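Local coordinates for putative alpha-L-fucosidase (Bacteroides thetaiotaomicron, PDB 4H41), which probably hydrolyses alpha-L-fucosyl linkages of host glycans, using a TIM-barrel fold, at residues 55-58 and 59-63; 41-44 and 45-48; 224-227 and 228-232. All blocks are in the same frame, centred on the assembly; numbering follows the deposited sequence.

Contact 1 of 3, residues 55-58 and 59-63; sequences EWDL and DFQHM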
loop_
_atom_site.group_PDB
_atom_site.type_symbol
_atom_site.label_atom_id
_atom_site.label_comp_id
_atom_site.label_asym_id
_atom_site.label_seq_id
_atom_site.Cartn_x
_atom_site.Cartn_y
_atom_site.Cartn_z
ATOM N N GLU B 55 1.331 -20.861 -10.294
ATOM C CA GLU B 55 1.423 -20.168 -9.012
ATOM C C GLU B 55 0.422 -20.724 -8.012
ATOM O O GLU B 55 0.761 -20.910 -6.833
ATOM C CB GLU B 55 1.179 -18.670 -9.201
ATOM C CG GLU B 55 2.299 -17.954 -9.941
ATOM C CD GLU B 55 2.346 -18.174 -11.436
ATOM O OE1 GLU B 55 1.275 -18.422 -12.036
ATOM O OE2 GLU B 55 3.444 -18.058 -12.021
ATOM N N TRP B 56 -0.793 -21.042 -8.468
ATOM C CA TRP B 56 -1.807 -21.591 -7.547
ATOM C C TRP B 56 -1.408 -22.976 -7.083
ATOM O O TRP B 56 -1.534 -23.278 -5.894
ATOM C CB TRP B 56 -3.190 -21.587 -8.185
ATOM C CG TRP B 56 -3.874 -20.274 -8.008
ATOM C CD1 TRP B 56 -4.145 -19.342 -8.963
ATOM C CD2 TRP B 56 -4.318 -19.722 -6.767
ATOM N NE1 TRP B 56 -4.776 -18.259 -8.397
ATOM C CE2 TRP B 56 -4.884 -18.462 -7.047
ATOM C CE3 TRP B 56 -4.241 -20.142 -5.432
ATOM C CZ2 TRP B 56 -5.371 -17.614 -6.033
ATOM C CZ3 TRP B 56 -4.823 -19.346 -4.454
ATOM C CH2 TRP B 56 -5.370 -18.095 -4.764
ATOM N N ASP B 57 -0.842 -23.799 -7.960
ATOM C CA ASP B 57 -0.348 -25.121 -7.569
ATOM C C ASP B 57 0.722 -24.989 -6.482
ATOM O O ASP B 57 0.679 -25.691 -5.464
ATOM C CB ASP B 57 0.215 -25.860 -8.779
ATOM C CG ASP B 57 0.905 -27.152 -8.388
ATOM O OD1 ASP B 57 0.193 -28.144 -8.125
ATOM O OD2 ASP B 57 2.139 -27.134 -8.233
ATOM N N LEU B 58 1.653 -24.082 -6.677
ATOM C CA LEU B 58 2.700 -23.849 -5.671
ATOM C C LEU B 58 2.097 -23.332 -4.348
ATOM O O LEU B 58 2.514 -23.757 -3.271
ATOM C CB LEU B 58 3.728 -22.868 -6.227
ATOM C CG LEU B 58 4.843 -22.409 -5.289
ATOM C CD1 LEU B 58 5.691 -23.600 -4.837
ATOM C CD2 LEU B 58 5.747 -21.354 -5.977
ATOM N N ASP B 59 1.078 -22.465 -4.417
ATOM C CA ASP B 59 0.457 -21.998 -3.177
ATOM C C ASP B 59 -0.237 -23.115 -2.446
ATOM O O ASP B 59 -0.153 -23.164 -1.210
ATOM C CB ASP B 59 -0.537 -20.825 -3.380
ATOM C CG ASP B 59 -0.162 -19.701 -2.449
ATOM O OD1 ASP B 59 1.036 -19.394 -2.358
ATOM O OD2 ASP B 59 -1.069 -19.150 -1.785
ATOM N N PHE B 60 -0.859 -24.038 -3.160
ATOM C CA PHE B 60 -1.505 -25.178 -2.501
ATOM C C PHE B 60 -0.450 -26.032 -1.776
ATOM O O PHE B 60 -0.728 -26.595 -0.709
ATOM C CB PHE B 60 -2.311 -26.003 -3.490
ATOM C CG PHE B 60 -3.764 -25.570 -3.607
ATOM C CD1 PHE B 60 -4.095 -24.318 -4.131
ATOM C CD2 PHE B 60 -4.796 -26.422 -3.222
ATOM C CE1 PHE B 60 -5.428 -23.909 -4.239
ATOM C CE2 PHE B 60 -6.134 -26.030 -3.374
ATOM C CZ PHE B 60 -6.438 -24.794 -3.922
ATOM N N GLN B 61 0.766 -26.138 -2.344
ATOM C CA GLN B 61 1.874 -26.833 -1.686
ATOM C C GLN B 61 2.282 -26.127 -0.382
ATOM O O GLN B 61 2.498 -26.811 0.628
ATOM C CB GLN B 61 3.088 -26.928 -2.604
ATOM C CG GLN B 61 2.888 -27.791 -3.843
ATOM C CD GLN B 61 4.115 -27.750 -4.688
ATOM O OE1 GLN B 61 5.211 -28.036 -4.196
ATOM N NE2 GLN B 61 3.975 -27.459 -5.981
ATOM N N HIS B 62 2.325 -24.772 -0.388
ATOM C CA HIS B 62 2.674 -23.993 0.820
ATOM C C HIS B 62 1.582 -24.192 1.877
ATOM O O HIS B 62 1.878 -24.296 3.066
ATOM C CB HIS B 62 2.872 -22.465 0.530
ATOM C CG HIS B 62 4.035 -22.117 -0.365
ATOM N ND1 HIS B 62 5.306 -22.625 -0.131
ATOM C CD2 HIS B 62 4.099 -21.243 -1.392
ATOM C CE1 HIS B 62 6.087 -22.102 -1.068
ATOM N NE2 HIS B 62 5.399 -21.271 -1.864
HETATM N N MSE B 63 0.314 -24.310 1.438
HETATM C CA MSE B 63 -0.807 -24.561 2.349
HETATM C C MSE B 63 -0.718 -25.930 2.962
HETATM O O MSE B 63 -0.864 -26.087 4.171
HETATM C CB MSE B 63 -2.147 -24.443 1.603
HETATM C CG MSE B 63 -2.496 -23.048 1.138
HETATM SE SE MSE B 63 -4.076 -23.231 -0.010
HETATM C CE MSE B 63 -3.983 -21.515 -0.900
#
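Gln61 swings its amide back over one helical turn to Asp57, where NE2 meets OD2 at 2.9 Å. The donor reaches OD2 from above the carboxylate plane, while OD2 lies close to the plane of the amide; the two flat groups are turned 62° apart, and the N-H...O angle of 137° leaves the bond bent. Asp57 holds its CG on the far side of CB from its own N (chi1 172°), and its OD1 is bound separately by Lys111 and Tyr112. On another side, Leu58 lies against the imidazole of His62, CG 3.7 Å from NE2, and Leu58 O sits over a face of that ring. On the buried side, against helix 101-111, Trp56 and Phe60 meet obliquely, CE3 of Trp56 4.1 Å from CE1 of Phe60. Met63, a selenomethionine one turn further along this face, brings CE to the edge of the indole at CZ3 and lays SE over one face of Phe60, toward the rim. Asp57-Gln61, Leu58-His62 and Trp56-Phe60 follow the i, i+4 pattern of an amphipathic helix, here the helix of the first beta-alpha-beta unit of a (beta/alpha)8 barrel.

Contact 2 of 3, residues 41-44 and 45-48; sequences EISH and DIPH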
loop_
_atom_site.group_PDB
_atom_site.type_symbol
_atom_site.label_atom_id
_atom_site.label_comp_id
_atom_site.label_asym_id
_atom_site.label_seq_id
_atom_site.Cartn_x
_atom_site.Cartn_y
_atom_site.Cartn_z
ATOM N N GLU B 41 -11.389 -15.030 -4.422
ATOM C CA GLU B 41 -11.988 -14.878 -5.733
ATOM C C GLU B 41 -13.503 -14.974 -5.569
ATOM O O GLU B 41 -13.907 -15.951 -4.986
ATOM C CB GLU B 41 -11.526 -16.025 -6.661
ATOM C CG GLU B 41 -10.046 -16.009 -6.965
ATOM C CD GLU B 41 -9.577 -14.978 -7.959
ATOM O OE1 GLU B 41 -10.422 -14.273 -8.564
ATOM O OE2 GLU B 41 -8.342 -14.915 -8.153
ATOM N N ILE B 42 -14.346 -14.051 -6.079
ATOM C CA ILE B 42 -13.992 -12.749 -6.609
ATOM C C ILE B 42 -13.774 -11.815 -5.437
ATOM O O ILE B 42 -14.662 -11.670 -4.614
ATOM C CB ILE B 42 -15.079 -12.179 -7.549
ATOM C CG1 ILE B 42 -15.318 -13.074 -8.782
ATOM C CG2 ILE B 42 -14.720 -10.758 -7.949
ATOM C CD1 ILE B 42 -14.110 -13.294 -9.716
ATOM N N SER B 43 -12.629 -11.147 -5.371
ATOM C CA SER B 43 -12.319 -10.262 -4.254
ATOM C C SER B 43 -13.126 -8.991 -4.272
ATOM O O SER B 43 -13.319 -8.405 -5.313
ATOM C CB SER B 43 -10.846 -9.887 -4.284
ATOM O OG SER B 43 -10.486 -9.112 -3.161
ATOM N N HIS B 44 -13.554 -8.539 -3.107
ATOM C CA HIS B 44 -14.181 -7.230 -3.012
ATOM C C HIS B 44 -13.153 -6.088 -3.028
ATOM O O HIS B 44 -13.469 -4.985 -3.493
ATOM C CB HIS B 44 -14.929 -7.092 -1.686
ATOM C CG HIS B 44 -16.261 -7.779 -1.618
ATOM N ND1 HIS B 44 -16.839 -8.064 -0.397
ATOM C CD2 HIS B 44 -17.119 -8.139 -2.595
ATOM C CE1 HIS B 44 -18.009 -8.628 -0.676
ATOM N NE2 HIS B 44 -18.224 -8.665 -1.982
ATOM N N ASP B 45 -11.996 -6.303 -2.398
ATOM C CA ASP B 45 -11.098 -5.207 -2.075
ATOM C C ASP B 45 -9.642 -5.560 -1.828
ATOM O O ASP B 45 -8.912 -4.729 -1.259
ATOM C CB ASP B 45 -11.650 -4.525 -0.797
ATOM C CG ASP B 45 -11.699 -5.433 0.424
ATOM O OD1 ASP B 45 -11.366 -6.614 0.294
ATOM O OD2 ASP B 45 -12.029 -4.936 1.521
ATOM N N ILE B 46 -9.174 -6.703 -2.304
ATOM C CA ILE B 46 -7.747 -7.064 -2.190
ATOM C C ILE B 46 -7.171 -7.102 -3.614
ATOM O O ILE B 46 -7.626 -7.921 -4.429
ATOM C CB ILE B 46 -7.542 -8.404 -1.491
ATOM C CG1 ILE B 46 -8.307 -8.485 -0.133
ATOM C CG2 ILE B 46 -6.048 -8.685 -1.328
ATOM C CD1 ILE B 46 -7.924 -7.381 0.890
ATOM N N PRO B 47 -6.124 -6.303 -3.903
ATOM C CA PRO B 47 -5.583 -6.267 -5.267
ATOM C C PRO B 47 -5.129 -7.635 -5.739
ATOM O O PRO B 47 -4.625 -8.457 -4.964
ATOM C CB PRO B 47 -4.435 -5.274 -5.175
ATOM C CG PRO B 47 -4.867 -4.340 -4.090
ATOM C CD PRO B 47 -5.503 -5.237 -3.072
ATOM N N HIS B 48 -5.406 -7.897 -6.991
ATOM C CA HIS B 48 -5.159 -9.209 -7.607
ATOM C C HIS B 48 -3.685 -9.482 -7.771
ATOM O O HIS B 48 -2.923 -8.569 -8.164
ATOM C CB HIS B 48 -5.858 -9.240 -8.974
ATOM C CG HIS B 48 -6.070 -10.608 -9.560
ATOM N ND1 HIS B 48 -6.852 -11.551 -8.939
ATOM C CD2 HIS B 48 -5.641 -11.116 -10.740
ATOM C CE1 HIS B 48 -6.876 -12.611 -9.749
ATOM N NE2 HIS B 48 -6.145 -12.410 -10.834
#
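Ser43 gathers two backbone N-H groups on its hydroxyl, making an ST turn in the loop that follows strand 34-39, the first strand of the (beta/alpha)8 barrel. Among the hydrogen bonds, Ile46 N approaches Ser43 OG to 2.9 Å at an N-H...O angle of 153°, and Asp45 N reaches the same oxygen by a longer, more bent path of 3.3 Å. Because OG is anti to the backbone N of Ser43 (chi1 -176°), it is carried across the turn to both donors; Asp40 OD2 is its third partner. An alanine here would lose all three bonds and would probably leave the N-H groups of Asp45 and Ile46 without their acceptor, freeing the bend to open. By van der Waals contact, Ile46 lays CB against the same oxygen, 3.5 Å from Ser43 OG. At the corner of the turn, NE2 of His44 bonds Asp122, ND1 a bound pentaethylene glycol, and Asp45 OD2 an unidentified ligand. Both molecules probably come from the crystallisation liquor, though such molecules often mark pockets, and TIM-barrel enzymes keep their active sites at the C-terminal ends of the strands. Lys289 of the second subunit packs on His48. Glu41 and His48, at the ends of 41-48, meet through a ring carbon. Glu41, bent at chi2, sends its carboxylate to the edge of the His48 ring, the planes 82° apart, with OE2 in the ring plane and 3.2 Å from CE1.

Contact 3 of 3, residues 224-227 and 228-232; sequences KEWN and EIFDG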
loop_
_atom_site.group_PDB
_atom_site.type_symbol
_atom_site.label_atom_id
_atom_site.label_comp_id
_atom_site.label_asym_id
_atom_site.label_seq_id
_atom_site.Cartn_x
_atom_site.Cartn_y
_atom_site.Cartn_z
ATOM N N LYS B 224 -27.987 -11.234 21.909
ATOM C CA LYS B 224 -29.428 -11.175 21.677
ATOM C C LYS B 224 -29.751 -11.336 20.207
ATOM O O LYS B 224 -30.628 -12.133 19.832
ATOM C CB LYS B 224 -29.978 -9.849 22.198
ATOM C CG LYS B 224 -31.488 -9.694 21.974
ATOM C CD LYS B 224 -31.977 -8.345 22.443
ATOM C CE LYS B 224 -33.489 -8.181 22.252
ATOM N NZ LYS B 224 -33.876 -7.802 20.859
ATOM N N GLU B 225 -29.051 -10.618 19.371
ATOM C CA GLU B 225 -29.352 -10.665 17.950
ATOM C C GLU B 225 -28.930 -11.992 17.304
ATOM O O GLU B 225 -29.678 -12.553 16.516
ATOM C CB GLU B 225 -28.714 -9.479 17.213
ATOM C CG GLU B 225 -29.318 -8.149 17.667
ATOM C CD GLU B 225 -28.825 -6.892 16.976
ATOM O OE1 GLU B 225 -28.111 -6.997 15.955
ATOM O OE2 GLU B 225 -29.110 -5.781 17.485
ATOM N N TRP B 226 -27.766 -12.507 17.666
ATOM C CA TRP B 226 -27.285 -13.747 17.085
ATOM C C TRP B 226 -28.013 -14.955 17.637
ATOM O O TRP B 226 -28.161 -15.942 16.925
ATOM C CB TRP B 226 -25.771 -13.846 17.213
ATOM C CG TRP B 226 -25.145 -13.019 16.146
ATOM C CD1 TRP B 226 -24.745 -11.715 16.233
ATOM C CD2 TRP B 226 -25.047 -13.377 14.765
ATOM N NE1 TRP B 226 -24.364 -11.257 14.994
ATOM C CE2 TRP B 226 -24.546 -12.255 14.074
ATOM C CE3 TRP B 226 -25.323 -14.553 14.047
ATOM C CZ2 TRP B 226 -24.240 -12.295 12.706
ATOM C CZ3 TRP B 226 -25.041 -14.587 12.692
ATOM C CH2 TRP B 226 -24.543 -13.462 12.026
ATOM N N ASN B 227 -28.590 -14.846 18.834
ATOM C CA ASN B 227 -29.475 -15.895 19.351
ATOM C C ASN B 227 -30.661 -16.058 18.406
ATOM O O ASN B 227 -31.037 -17.174 18.035
ATOM C CB ASN B 227 -29.946 -15.539 20.765
ATOM C CG ASN B 227 -30.849 -16.553 21.344
ATOM O OD1 ASN B 227 -30.450 -17.702 21.519
ATOM N ND2 ASN B 227 -32.086 -16.178 21.643
ATOM N N GLU B 228 -31.220 -14.931 17.942
ATOM C CA GLU B 228 -32.341 -14.972 17.004
ATOM C C GLU B 228 -31.924 -15.510 15.638
ATOM O O GLU B 228 -32.672 -16.271 15.021
ATOM C CB GLU B 228 -32.942 -13.567 16.805
ATOM C CG GLU B 228 -33.623 -13.035 18.047
ATOM C CD GLU B 228 -34.447 -11.778 17.840
ATOM O OE1 GLU B 228 -35.398 -11.823 17.027
ATOM O OE2 GLU B 228 -34.175 -10.763 18.521
ATOM N N ILE B 229 -30.759 -15.105 15.153
ATOM C CA ILE B 229 -30.297 -15.550 13.842
ATOM C C ILE B 229 -30.032 -17.039 13.883
ATOM O O ILE B 229 -30.569 -17.757 13.042
ATOM C CB ILE B 229 -29.069 -14.743 13.348
ATOM C CG1 ILE B 229 -29.496 -13.312 13.061
ATOM C CG2 ILE B 229 -28.465 -15.375 12.111
ATOM C CD1 ILE B 229 -28.368 -12.330 13.144
ATOM N N PHE B 230 -29.249 -17.506 14.867
ATOM C CA PHE B 230 -28.932 -18.935 14.963
ATOM C C PHE B 230 -30.186 -19.788 15.167
ATOM O O PHE B 230 -30.295 -20.805 14.503
ATOM C CB PHE B 230 -27.897 -19.223 16.007
ATOM C CG PHE B 230 -26.522 -18.673 15.712
ATOM C CD1 PHE B 230 -26.037 -18.589 14.405
ATOM C CD2 PHE B 230 -25.723 -18.213 16.727
ATOM C CE1 PHE B 230 -24.761 -18.084 14.154
ATOM C CE2 PHE B 230 -24.468 -17.677 16.462
ATOM C CZ PHE B 230 -23.981 -17.663 15.187
ATOM N N ASP B 231 -31.183 -19.297 15.918
ATOM C CA ASP B 231 -32.466 -19.989 16.072
ATOM C C ASP B 231 -33.123 -20.225 14.713
ATOM O O ASP B 231 -33.678 -21.307 14.480
ATOM C CB ASP B 231 -33.403 -19.187 16.991
ATOM C CG ASP B 231 -34.704 -19.918 17.281
ATOM O OD1 ASP B 231 -34.644 -21.072 17.746
ATOM O OD2 ASP B 231 -35.761 -19.408 16.897
ATOM N N GLY B 232 -33.053 -19.235 13.827
ATOM C CA GLY B 232 -33.648 -19.328 12.503
ATOM C C GLY B 232 -32.882 -20.125 11.467
ATOM O O GLY B 232 -33.500 -20.685 10.566
#
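Trp226 is the aromatic centre of this helical turn, flanked by Ile229 and Phe230 three and four residues on. In the CH-pi contact, Ile229 CD1 stands 3.8 Å from the centroid of the six-membered ring of Trp226, only 8° off the ring normal, so the methyl sits over the centre of that face. CG1 of Ile229, anti to the carbonyl carbon, carries CD1 over the indole. The other branch reaches the rim: CG2 of Ile229 touches CZ3 of Trp226 at 3.6 Å. The aromatic pair is oblique, with the six-membered ring of Trp226 and the ring of Phe230 5.2 Å apart between centroids and tilted by 48°; CE3 of Trp226 lies over one face of Phe230, toward the rim.

The backbone bonds run in the alpha-helical register. Phe230 N to Trp226 O is short and straight (2.8 Å, 171° at the hydrogen), whereas Glu228 N to Lys224 O is weak at 3.4 Å.

On the solvent side, Lys224 and Glu228 lie side by side and point the same way, forming a long salt bridge of 3.8 Å between Lys224 NZ and Glu228 OE2.

Polar ends of the other side chains tie the helix to the neighbouring loop and helix: Trp226 NE1 to Ser167 O, Glu225 to Arg168 and Ala169, and Asn227 OD1 to Tyr266. The aromatic face of helix 219-233 thus packs between helix 252-266, where Leu262 touches both rings, and strand 239-243 of the barrel, whose Phe242 meets Trp226 edge-to-face.

Along the chain, contact 2 comes first, then contact 1 and, far later, contact 3, all within a single (beta/alpha)8 barrel. Contacts 2 and 1 belong to the first unit: the loop 41-48 leaves strand 34-39 and leads to helix 53-65, which returns the chain to strand 70-73. Their centres are about 18 Å apart, their nearest atoms about 5 Å, and both touch the second subunit. Contact 3, on helix 219-233 just before strand 239-243, lies across the chain's centre from contact 1, about 38 Å between centres, and about 30 Å from the centre of contact 2. Two outer helices thus flank the barrel wall, while the loop borders the C-terminal strand ends, where the active site of such barrels lies.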